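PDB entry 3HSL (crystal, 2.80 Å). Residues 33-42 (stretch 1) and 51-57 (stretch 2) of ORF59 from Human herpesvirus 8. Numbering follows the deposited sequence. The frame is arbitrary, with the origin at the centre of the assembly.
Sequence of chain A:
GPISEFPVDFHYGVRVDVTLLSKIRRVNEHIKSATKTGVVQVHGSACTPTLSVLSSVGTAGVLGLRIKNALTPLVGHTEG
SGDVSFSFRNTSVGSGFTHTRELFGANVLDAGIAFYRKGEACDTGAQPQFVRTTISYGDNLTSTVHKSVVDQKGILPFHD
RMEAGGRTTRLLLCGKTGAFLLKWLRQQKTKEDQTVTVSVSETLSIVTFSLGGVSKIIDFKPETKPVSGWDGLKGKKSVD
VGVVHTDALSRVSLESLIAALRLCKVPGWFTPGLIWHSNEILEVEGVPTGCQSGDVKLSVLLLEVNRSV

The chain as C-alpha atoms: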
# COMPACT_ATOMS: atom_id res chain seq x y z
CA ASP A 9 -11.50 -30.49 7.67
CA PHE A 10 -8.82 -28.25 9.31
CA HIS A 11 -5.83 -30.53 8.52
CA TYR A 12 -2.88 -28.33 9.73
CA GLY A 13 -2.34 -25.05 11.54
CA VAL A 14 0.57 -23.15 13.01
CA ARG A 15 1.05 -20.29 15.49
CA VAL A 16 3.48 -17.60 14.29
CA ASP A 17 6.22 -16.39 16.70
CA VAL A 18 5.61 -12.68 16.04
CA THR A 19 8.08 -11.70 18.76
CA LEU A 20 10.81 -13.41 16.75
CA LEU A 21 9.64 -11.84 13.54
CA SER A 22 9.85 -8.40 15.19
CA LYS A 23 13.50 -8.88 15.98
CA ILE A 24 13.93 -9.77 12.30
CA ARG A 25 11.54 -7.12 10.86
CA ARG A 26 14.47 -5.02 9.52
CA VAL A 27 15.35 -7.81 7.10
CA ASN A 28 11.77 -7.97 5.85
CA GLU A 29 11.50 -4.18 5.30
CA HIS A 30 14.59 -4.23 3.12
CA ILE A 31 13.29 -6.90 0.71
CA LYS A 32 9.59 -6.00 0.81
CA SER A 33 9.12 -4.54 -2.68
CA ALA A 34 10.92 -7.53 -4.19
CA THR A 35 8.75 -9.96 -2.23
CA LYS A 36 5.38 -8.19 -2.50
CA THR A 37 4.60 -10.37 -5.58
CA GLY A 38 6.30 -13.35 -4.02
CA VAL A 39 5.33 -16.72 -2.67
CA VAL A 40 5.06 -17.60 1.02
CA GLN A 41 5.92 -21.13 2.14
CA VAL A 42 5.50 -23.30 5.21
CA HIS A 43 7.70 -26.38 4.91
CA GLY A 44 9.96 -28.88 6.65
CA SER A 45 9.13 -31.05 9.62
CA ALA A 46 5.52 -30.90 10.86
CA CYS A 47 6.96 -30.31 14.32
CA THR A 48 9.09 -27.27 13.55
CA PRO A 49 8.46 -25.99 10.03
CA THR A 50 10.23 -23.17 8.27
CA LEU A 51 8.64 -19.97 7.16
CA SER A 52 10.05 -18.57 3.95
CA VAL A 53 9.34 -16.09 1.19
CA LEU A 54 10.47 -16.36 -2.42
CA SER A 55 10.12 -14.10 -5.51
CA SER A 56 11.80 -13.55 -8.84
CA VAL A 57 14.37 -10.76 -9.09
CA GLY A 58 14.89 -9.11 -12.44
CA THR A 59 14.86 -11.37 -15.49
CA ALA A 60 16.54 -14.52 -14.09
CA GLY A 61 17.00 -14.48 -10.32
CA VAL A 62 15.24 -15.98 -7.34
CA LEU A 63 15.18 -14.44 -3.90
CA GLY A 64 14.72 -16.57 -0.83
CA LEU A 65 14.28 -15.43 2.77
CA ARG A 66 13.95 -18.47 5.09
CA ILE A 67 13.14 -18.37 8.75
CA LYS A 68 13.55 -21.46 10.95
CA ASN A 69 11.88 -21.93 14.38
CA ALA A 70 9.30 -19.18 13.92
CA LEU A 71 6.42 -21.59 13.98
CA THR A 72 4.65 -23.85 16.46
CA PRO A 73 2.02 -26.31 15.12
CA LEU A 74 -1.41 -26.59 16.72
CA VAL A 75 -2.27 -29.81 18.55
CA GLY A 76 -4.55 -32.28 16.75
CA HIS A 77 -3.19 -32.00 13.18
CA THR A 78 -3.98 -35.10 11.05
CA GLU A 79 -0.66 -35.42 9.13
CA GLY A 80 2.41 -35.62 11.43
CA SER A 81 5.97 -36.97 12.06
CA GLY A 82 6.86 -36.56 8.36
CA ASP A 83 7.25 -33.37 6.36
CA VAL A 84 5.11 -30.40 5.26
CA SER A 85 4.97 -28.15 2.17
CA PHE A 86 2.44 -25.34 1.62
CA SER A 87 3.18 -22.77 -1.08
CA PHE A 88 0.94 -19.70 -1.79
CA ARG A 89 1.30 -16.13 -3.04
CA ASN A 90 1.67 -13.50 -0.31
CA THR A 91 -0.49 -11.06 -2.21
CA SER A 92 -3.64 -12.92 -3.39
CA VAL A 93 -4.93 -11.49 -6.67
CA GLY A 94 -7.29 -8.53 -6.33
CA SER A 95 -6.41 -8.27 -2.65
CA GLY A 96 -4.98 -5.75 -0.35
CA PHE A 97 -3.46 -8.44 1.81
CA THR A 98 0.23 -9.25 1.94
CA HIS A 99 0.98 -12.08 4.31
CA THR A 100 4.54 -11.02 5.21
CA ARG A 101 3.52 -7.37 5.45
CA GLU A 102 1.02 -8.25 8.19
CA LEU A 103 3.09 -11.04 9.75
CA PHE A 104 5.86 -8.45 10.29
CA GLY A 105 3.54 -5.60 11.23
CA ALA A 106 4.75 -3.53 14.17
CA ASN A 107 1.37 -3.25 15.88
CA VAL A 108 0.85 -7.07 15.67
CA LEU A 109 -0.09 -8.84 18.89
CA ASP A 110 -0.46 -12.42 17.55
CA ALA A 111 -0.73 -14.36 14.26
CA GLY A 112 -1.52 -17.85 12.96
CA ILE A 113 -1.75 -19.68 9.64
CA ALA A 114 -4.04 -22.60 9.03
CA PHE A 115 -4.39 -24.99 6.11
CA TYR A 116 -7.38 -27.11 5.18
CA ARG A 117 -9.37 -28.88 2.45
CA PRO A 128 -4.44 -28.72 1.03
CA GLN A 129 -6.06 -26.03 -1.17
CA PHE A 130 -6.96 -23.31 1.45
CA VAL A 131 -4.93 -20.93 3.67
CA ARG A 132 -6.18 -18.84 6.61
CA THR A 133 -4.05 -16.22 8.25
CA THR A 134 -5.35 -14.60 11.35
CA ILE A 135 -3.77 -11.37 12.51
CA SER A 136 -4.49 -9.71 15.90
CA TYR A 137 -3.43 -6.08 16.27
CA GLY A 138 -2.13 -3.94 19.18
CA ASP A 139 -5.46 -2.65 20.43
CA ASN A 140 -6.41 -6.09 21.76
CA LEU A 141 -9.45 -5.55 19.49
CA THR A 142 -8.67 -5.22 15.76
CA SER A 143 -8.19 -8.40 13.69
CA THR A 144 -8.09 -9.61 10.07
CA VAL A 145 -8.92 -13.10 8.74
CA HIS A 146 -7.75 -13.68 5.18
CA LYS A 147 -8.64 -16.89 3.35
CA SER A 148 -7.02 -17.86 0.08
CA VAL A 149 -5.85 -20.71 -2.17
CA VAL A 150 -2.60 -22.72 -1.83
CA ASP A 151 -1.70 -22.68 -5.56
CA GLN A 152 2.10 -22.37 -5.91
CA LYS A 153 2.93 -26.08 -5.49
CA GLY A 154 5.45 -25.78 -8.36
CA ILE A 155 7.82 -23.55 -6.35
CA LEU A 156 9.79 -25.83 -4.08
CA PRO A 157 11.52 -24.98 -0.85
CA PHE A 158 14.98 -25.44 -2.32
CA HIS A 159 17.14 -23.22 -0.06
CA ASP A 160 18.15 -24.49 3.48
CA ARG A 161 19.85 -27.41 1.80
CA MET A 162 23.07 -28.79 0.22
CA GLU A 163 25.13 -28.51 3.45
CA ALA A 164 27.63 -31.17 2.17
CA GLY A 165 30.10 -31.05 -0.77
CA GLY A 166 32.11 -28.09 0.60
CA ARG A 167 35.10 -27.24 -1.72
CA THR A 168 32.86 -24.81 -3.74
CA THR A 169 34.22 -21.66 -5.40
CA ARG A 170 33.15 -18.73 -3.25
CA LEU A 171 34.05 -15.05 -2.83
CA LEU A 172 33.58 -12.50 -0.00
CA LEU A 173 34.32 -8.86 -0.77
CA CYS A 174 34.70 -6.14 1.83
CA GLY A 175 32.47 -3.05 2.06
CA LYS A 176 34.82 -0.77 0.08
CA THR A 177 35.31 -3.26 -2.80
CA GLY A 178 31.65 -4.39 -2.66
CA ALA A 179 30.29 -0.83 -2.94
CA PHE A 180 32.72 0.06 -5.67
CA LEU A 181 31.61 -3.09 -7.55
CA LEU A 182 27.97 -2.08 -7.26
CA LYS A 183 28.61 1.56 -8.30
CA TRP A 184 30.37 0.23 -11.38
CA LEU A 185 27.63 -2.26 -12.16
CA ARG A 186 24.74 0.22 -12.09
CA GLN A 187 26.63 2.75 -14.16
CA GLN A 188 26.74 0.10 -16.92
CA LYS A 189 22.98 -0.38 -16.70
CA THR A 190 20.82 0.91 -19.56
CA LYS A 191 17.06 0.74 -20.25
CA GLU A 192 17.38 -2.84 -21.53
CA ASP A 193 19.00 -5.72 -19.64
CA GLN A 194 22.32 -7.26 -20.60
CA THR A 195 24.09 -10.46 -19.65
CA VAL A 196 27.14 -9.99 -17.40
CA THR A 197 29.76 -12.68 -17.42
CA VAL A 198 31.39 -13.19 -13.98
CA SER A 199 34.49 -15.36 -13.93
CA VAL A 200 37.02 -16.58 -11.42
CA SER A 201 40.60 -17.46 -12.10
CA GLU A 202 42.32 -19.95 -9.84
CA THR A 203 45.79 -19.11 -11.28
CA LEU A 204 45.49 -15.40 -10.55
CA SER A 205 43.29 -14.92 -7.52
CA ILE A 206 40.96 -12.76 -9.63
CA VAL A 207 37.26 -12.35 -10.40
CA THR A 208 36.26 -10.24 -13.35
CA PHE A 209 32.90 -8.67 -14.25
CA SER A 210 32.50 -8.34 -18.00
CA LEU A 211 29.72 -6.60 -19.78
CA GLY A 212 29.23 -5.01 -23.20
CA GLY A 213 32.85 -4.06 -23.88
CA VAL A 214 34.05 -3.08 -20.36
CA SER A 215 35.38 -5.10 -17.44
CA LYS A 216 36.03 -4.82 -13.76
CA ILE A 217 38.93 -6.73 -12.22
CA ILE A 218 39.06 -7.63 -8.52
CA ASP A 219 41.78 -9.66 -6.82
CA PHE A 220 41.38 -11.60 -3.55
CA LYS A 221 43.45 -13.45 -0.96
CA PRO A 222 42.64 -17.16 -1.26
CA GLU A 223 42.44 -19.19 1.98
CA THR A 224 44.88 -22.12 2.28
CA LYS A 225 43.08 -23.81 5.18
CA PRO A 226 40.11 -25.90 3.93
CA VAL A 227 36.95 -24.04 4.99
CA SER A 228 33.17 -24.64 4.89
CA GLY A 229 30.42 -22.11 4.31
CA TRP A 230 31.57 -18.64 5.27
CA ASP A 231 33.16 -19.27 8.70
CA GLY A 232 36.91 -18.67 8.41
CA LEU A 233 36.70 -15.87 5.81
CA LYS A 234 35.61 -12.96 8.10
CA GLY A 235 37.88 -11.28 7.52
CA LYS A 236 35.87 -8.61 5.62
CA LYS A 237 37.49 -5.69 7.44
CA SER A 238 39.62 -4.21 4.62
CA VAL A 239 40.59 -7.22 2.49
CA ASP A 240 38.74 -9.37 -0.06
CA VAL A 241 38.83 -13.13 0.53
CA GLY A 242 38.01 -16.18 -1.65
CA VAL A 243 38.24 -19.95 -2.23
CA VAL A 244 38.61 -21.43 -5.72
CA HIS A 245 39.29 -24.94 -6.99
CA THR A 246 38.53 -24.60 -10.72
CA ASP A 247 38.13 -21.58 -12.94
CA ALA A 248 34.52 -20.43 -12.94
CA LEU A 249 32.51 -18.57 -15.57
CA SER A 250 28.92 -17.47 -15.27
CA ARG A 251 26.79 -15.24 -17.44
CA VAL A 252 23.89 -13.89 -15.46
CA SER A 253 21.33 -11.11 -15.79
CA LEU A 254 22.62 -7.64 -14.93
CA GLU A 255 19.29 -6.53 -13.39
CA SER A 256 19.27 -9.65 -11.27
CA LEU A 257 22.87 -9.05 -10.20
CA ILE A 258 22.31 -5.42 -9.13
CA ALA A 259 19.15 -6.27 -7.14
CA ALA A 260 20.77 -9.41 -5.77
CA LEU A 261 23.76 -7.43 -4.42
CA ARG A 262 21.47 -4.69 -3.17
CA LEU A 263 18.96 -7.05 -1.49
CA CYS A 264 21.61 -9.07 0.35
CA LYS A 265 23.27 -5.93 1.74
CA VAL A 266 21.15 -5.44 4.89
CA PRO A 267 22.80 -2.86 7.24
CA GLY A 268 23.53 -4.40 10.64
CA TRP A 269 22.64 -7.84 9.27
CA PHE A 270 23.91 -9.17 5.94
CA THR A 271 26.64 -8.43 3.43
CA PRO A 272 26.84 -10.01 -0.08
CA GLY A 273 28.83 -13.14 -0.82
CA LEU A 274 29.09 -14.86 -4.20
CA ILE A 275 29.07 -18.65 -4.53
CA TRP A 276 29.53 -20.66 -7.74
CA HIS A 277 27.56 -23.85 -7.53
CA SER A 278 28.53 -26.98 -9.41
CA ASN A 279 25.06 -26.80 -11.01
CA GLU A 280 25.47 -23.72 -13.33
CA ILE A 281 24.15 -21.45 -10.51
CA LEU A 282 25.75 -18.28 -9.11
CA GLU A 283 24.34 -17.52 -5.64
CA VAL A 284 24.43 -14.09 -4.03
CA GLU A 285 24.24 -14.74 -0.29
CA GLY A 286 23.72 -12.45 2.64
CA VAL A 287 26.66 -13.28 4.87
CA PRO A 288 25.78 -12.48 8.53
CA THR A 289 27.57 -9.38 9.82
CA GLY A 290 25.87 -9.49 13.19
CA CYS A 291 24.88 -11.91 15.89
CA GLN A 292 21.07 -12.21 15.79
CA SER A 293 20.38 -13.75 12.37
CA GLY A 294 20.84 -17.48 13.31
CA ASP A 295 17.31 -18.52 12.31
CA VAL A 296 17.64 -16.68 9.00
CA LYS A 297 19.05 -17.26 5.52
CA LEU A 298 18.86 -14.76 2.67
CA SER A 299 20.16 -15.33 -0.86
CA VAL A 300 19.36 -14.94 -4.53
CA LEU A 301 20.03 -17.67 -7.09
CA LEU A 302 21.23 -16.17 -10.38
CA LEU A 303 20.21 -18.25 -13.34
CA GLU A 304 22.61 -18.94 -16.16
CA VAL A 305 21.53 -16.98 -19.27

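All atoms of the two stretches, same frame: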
# COMPACT_ATOMS: atom_id res chain seq x y z
N SER A 33 9.66 -4.83 -1.34
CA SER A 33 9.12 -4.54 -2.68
C SER A 33 9.40 -5.73 -3.59
O SER A 33 8.56 -6.08 -4.43
CB SER A 33 9.67 -3.24 -3.27
OG SER A 33 11.04 -3.41 -3.56
N ALA A 34 10.56 -6.35 -3.41
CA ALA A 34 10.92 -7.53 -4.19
C ALA A 34 10.04 -8.73 -3.86
O ALA A 34 9.77 -9.55 -4.72
CB ALA A 34 12.37 -7.90 -3.95
N THR A 35 9.57 -8.83 -2.62
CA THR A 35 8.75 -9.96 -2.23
C THR A 35 7.23 -9.71 -2.25
O THR A 35 6.44 -10.64 -2.02
CB THR A 35 9.14 -10.48 -0.84
OG1 THR A 35 9.05 -9.40 0.08
CG2 THR A 35 10.57 -11.04 -0.83
N LYS A 36 6.81 -8.47 -2.51
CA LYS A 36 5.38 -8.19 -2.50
C LYS A 36 4.61 -9.21 -3.37
O LYS A 36 3.59 -9.74 -2.96
CB LYS A 36 5.11 -6.75 -2.93
CG LYS A 36 3.68 -6.31 -2.71
CD LYS A 36 3.48 -4.88 -3.15
CE LYS A 36 2.03 -4.43 -2.95
NZ LYS A 36 1.89 -3.02 -3.44
N THR A 37 5.13 -9.45 -4.57
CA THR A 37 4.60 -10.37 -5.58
C THR A 37 5.12 -11.79 -5.41
O THR A 37 4.97 -12.63 -6.30
CB THR A 37 5.12 -9.93 -6.93
OG1 THR A 37 4.47 -8.72 -7.29
CG2 THR A 37 4.84 -10.99 -8.02
N GLY A 38 5.73 -12.06 -4.26
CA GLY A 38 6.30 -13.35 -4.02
C GLY A 38 5.38 -14.45 -3.60
O GLY A 38 4.14 -14.33 -3.68
N VAL A 39 6.01 -15.53 -3.13
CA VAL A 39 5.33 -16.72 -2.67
C VAL A 39 5.74 -16.97 -1.24
O VAL A 39 6.91 -16.89 -0.92
CB VAL A 39 5.76 -17.92 -3.52
CG1 VAL A 39 5.22 -19.22 -2.97
CG2 VAL A 39 5.31 -17.73 -4.97
N VAL A 40 4.77 -17.28 -0.37
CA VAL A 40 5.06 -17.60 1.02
C VAL A 40 4.98 -19.11 1.15
O VAL A 40 4.09 -19.75 0.54
CB VAL A 40 4.05 -16.97 2.01
CG1 VAL A 40 4.44 -17.32 3.45
CG2 VAL A 40 4.00 -15.47 1.86
N GLN A 41 5.89 -19.69 1.94
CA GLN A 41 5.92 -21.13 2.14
C GLN A 41 6.08 -21.54 3.58
O GLN A 41 6.77 -20.86 4.38
CB GLN A 41 7.10 -21.74 1.39
CG GLN A 41 7.08 -21.56 -0.10
CD GLN A 41 8.33 -22.09 -0.77
OE1 GLN A 41 9.44 -22.00 -0.23
NE2 GLN A 41 8.15 -22.65 -1.97
N VAL A 42 5.43 -22.67 3.90
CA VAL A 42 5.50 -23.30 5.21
C VAL A 42 5.93 -24.72 4.88
O VAL A 42 5.17 -25.48 4.28
CB VAL A 42 4.18 -23.25 5.97
CG1 VAL A 42 4.26 -24.13 7.21
CG2 VAL A 42 3.86 -21.79 6.34
N LEU A 51 9.43 -20.98 7.79
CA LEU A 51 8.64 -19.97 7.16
C LEU A 51 9.59 -19.27 6.20
O LEU A 51 10.66 -18.78 6.60
CB LEU A 51 8.09 -18.98 8.18
CG LEU A 51 7.34 -17.79 7.59
CD1 LEU A 51 6.06 -18.18 6.82
CD2 LEU A 51 7.03 -16.73 8.65
N SER A 52 9.20 -19.23 4.94
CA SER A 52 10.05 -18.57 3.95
C SER A 52 9.28 -17.88 2.86
O SER A 52 8.14 -18.24 2.58
CB SER A 52 11.14 -19.50 3.43
OG SER A 52 10.64 -20.78 3.18
N VAL A 53 9.93 -16.88 2.26
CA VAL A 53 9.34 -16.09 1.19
C VAL A 53 10.27 -16.12 -0.00
O VAL A 53 11.48 -15.94 0.15
CB VAL A 53 9.27 -14.60 1.54
CG1 VAL A 53 8.39 -13.90 0.52
CG2 VAL A 53 8.72 -14.39 2.92
N LEU A 54 9.71 -16.34 -1.17
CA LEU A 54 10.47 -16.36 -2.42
C LEU A 54 9.86 -15.36 -3.44
O LEU A 54 8.74 -14.91 -3.28
CB LEU A 54 10.52 -17.79 -3.00
CG LEU A 54 11.40 -18.90 -2.36
CD1 LEU A 54 11.29 -19.08 -0.82
CD2 LEU A 54 11.21 -20.26 -3.07
N SER A 55 10.61 -15.00 -4.47
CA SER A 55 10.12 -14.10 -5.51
C SER A 55 11.22 -13.94 -6.53
O SER A 55 12.40 -13.99 -6.19
CB SER A 55 9.73 -12.72 -4.97
OG SER A 55 10.86 -11.99 -4.54
N SER A 56 10.83 -13.75 -7.78
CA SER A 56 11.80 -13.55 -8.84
C SER A 56 12.47 -12.20 -8.62
O SER A 56 11.96 -11.35 -7.89
CB SER A 56 11.10 -13.59 -10.19
OG SER A 56 10.08 -12.64 -10.18
N VAL A 57 13.63 -12.00 -9.24
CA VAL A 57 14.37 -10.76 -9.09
C VAL A 57 14.97 -10.46 -10.44
O VAL A 57 15.92 -11.12 -10.88
CB VAL A 57 15.48 -10.89 -8.01
CG1 VAL A 57 16.22 -9.61 -7.86
CG2 VAL A 57 14.90 -11.23 -6.69
O HOH W 1 7.39 -13.55 -8.30

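Two antiparallel strands, 39-42 and 51-56, are joined by four backbone hydrogen bonds in two reciprocal pairs. Val39 N reaches Leu54 O at 2.8 Å and Leu54 N returns to Val39 O at 2.9 Å; Gln41 N to Ser52 O (2.8 Å) and Ser52 N to Gln41 O (3.0 Å) repeat the motif.

Side chains alternate between the two faces. On one, Val40, Val42, Leu51 and Val53 make an apolar surface. All three valines keep chi1 at t, as valines commonly do in strands. Leu51 is t at chi1 and p at chi2, and its end comes nearer the partner strand, with CD1 3.8 Å from Val40 CG1 and 4.3 Å from Val42 CG2. On the other face, Gln41, m then t, rises from the sheet through CG and CD, and its amide then reaches across so that OE1 lies 3.5 Å from Leu54 CD1.

Before the strand, a type I turn from Thr35 to Gly38, closed by Gly38 N to Thr35 O (2.7 Å), redirects the chain. Gly38 CA sits 3.0 Å from Leu54 O, and a CB there would clash with that oxygen, so glycine fits. Across from Gly38, Ser55, chi1 p, donates from OG to Ala34 O at 2.7 Å, tying helix to strand. The buried Thr35 packs its CB 3.8 Å from Val53 CG1.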